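Local coordinates for O-methyltransferase, SAM-dependent (Legionella pneumophila subsp. pneumophila, PDB 3R3H), which probably transfers a methyl group from S-adenosylmethionine to an oxygen atom of an acceptor molecule, at residues 51-54 with 55-59. Sequence-based numbering, arbitrary orientation.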
# COMPACT_ATOMS: atom_id res chain seq x y z
N PHE A 51 -1.43 3.63 7.07
CA PHE A 51 -1.55 2.79 5.89
C PHE A 51 -1.97 1.41 6.36
O PHE A 51 -2.80 0.77 5.72
CB PHE A 51 -0.21 2.69 5.15
CG PHE A 51 -0.22 1.68 4.02
CD1 PHE A 51 0.72 0.65 3.98
CD2 PHE A 51 -1.17 1.75 3.00
CE1 PHE A 51 0.70 -0.31 2.95
CE2 PHE A 51 -1.20 0.79 1.97
CZ PHE A 51 -0.26 -0.24 1.95
N MET A 52 -1.40 0.96 7.48
CA MET A 52 -1.71 -0.35 8.05
C MET A 52 -3.13 -0.40 8.62
O MET A 52 -3.69 -1.47 8.88
CB MET A 52 -0.69 -0.72 9.13
CG MET A 52 0.75 -0.89 8.62
SD MET A 52 1.87 -1.66 9.82
CE MET A 52 1.97 -0.36 11.02
N GLN A 53 -3.70 0.78 8.83
CA GLN A 53 -5.07 0.90 9.34
C GLN A 53 -5.98 0.67 8.14
O GLN A 53 -7.03 0.03 8.25
CB GLN A 53 -5.32 2.31 9.89
CG GLN A 53 -4.71 2.59 11.23
CD GLN A 53 -5.19 3.90 11.79
OE1 GLN A 53 -5.47 4.01 12.98
NE2 GLN A 53 -5.30 4.91 10.92
N MET A 54 -5.58 1.24 7.01
CA MET A 54 -6.31 1.09 5.76
C MET A 54 -6.35 -0.42 5.50
O MET A 54 -7.41 -1.00 5.25
CB MET A 54 -5.55 1.81 4.65
CG MET A 54 -6.13 1.65 3.26
SD MET A 54 -7.23 2.96 2.79
CE MET A 54 -8.75 2.32 3.41
N LEU A 55 -5.18 -1.06 5.62
CA LEU A 55 -5.04 -2.49 5.39
C LEU A 55 -5.98 -3.33 6.24
O LEU A 55 -6.56 -4.32 5.76
CB LEU A 55 -3.59 -2.90 5.64
CG LEU A 55 -2.56 -2.22 4.73
CD1 LEU A 55 -1.16 -2.52 5.22
CD2 LEU A 55 -2.74 -2.69 3.30
N ILE A 56 -6.14 -2.93 7.50
CA ILE A 56 -7.01 -3.64 8.42
C ILE A 56 -8.47 -3.53 7.98
O ILE A 56 -9.23 -4.50 8.10
CB ILE A 56 -6.80 -3.08 9.85
CG1 ILE A 56 -5.45 -3.59 10.36
CG2 ILE A 56 -7.96 -3.46 10.78
CD1 ILE A 56 -5.06 -3.14 11.72
N ARG A 57 -8.85 -2.37 7.48
CA ARG A 57 -10.22 -2.16 7.02
C ARG A 57 -10.43 -3.03 5.77
O ARG A 57 -11.44 -3.74 5.66
CB ARG A 57 -10.45 -0.69 6.68
CG ARG A 57 -10.18 0.29 7.82
CD ARG A 57 -9.89 1.68 7.25
NE ARG A 57 -9.46 2.65 8.26
CZ ARG A 57 -8.76 3.75 7.98
NH1 ARG A 57 -8.40 4.04 6.73
NH2 ARG A 57 -8.42 4.59 8.96
N LEU A 58 -9.48 -2.97 4.84
CA LEU A 58 -9.54 -3.74 3.60
C LEU A 58 -9.49 -5.25 3.86
O LEU A 58 -10.01 -6.04 3.09
CB LEU A 58 -8.41 -3.32 2.66
CG LEU A 58 -8.62 -2.07 1.78
CD1 LEU A 58 -9.26 -0.94 2.56
CD2 LEU A 58 -7.29 -1.64 1.23
N THR A 59 -8.86 -5.63 4.97
CA THR A 59 -8.77 -7.03 5.35
C THR A 59 -10.08 -7.43 6.03
O THR A 59 -10.49 -8.59 5.99
CB THR A 59 -7.60 -7.26 6.36
OG1 THR A 59 -6.35 -7.01 5.71
CG2 THR A 59 -7.61 -8.68 6.89
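L55 lays its CD1 methyl over one face of the F51 ring, a CH-pi contact between residues one turn apart on helix 46-59 of the S-adenosylmethionine-dependent methyltransferase fold. CD1 stands 4.0 Å from the F51 ring centroid, displaced toward the rim near CE1. The ring reaches L55 because F51 CG is anti to its backbone N (chi1 172°), while CD2 of L55 approaches the ring at CZ. One turn further, the bent chain of M54 brings its CE methyl to 3.4 Å from CD1 of L58. R57 extends from CG to NE and folds back along the helix, so that one face of its guanidinium lies over the Q53–M54 backbone, with M54 CE in plane at its edge. The same guanidinium makes a cation-pi contact with F204 of the second subunit, where L208 packs on F51 and Q218 on M54 and L58: this side of the helix belongs to the dimer interface. M52 and I56 instead face their own subunit, against M78 of helix 73-80 and strand 137-143. Backbone i to i+4 bonds, such as L58 N to M54 O at 2.9 Å, run alongside these pairs. At the last turn L55 O accepts both T59 N and, at 2.7 Å, T59 OG1, the two donors arriving from opposite faces of its carbonyl plane.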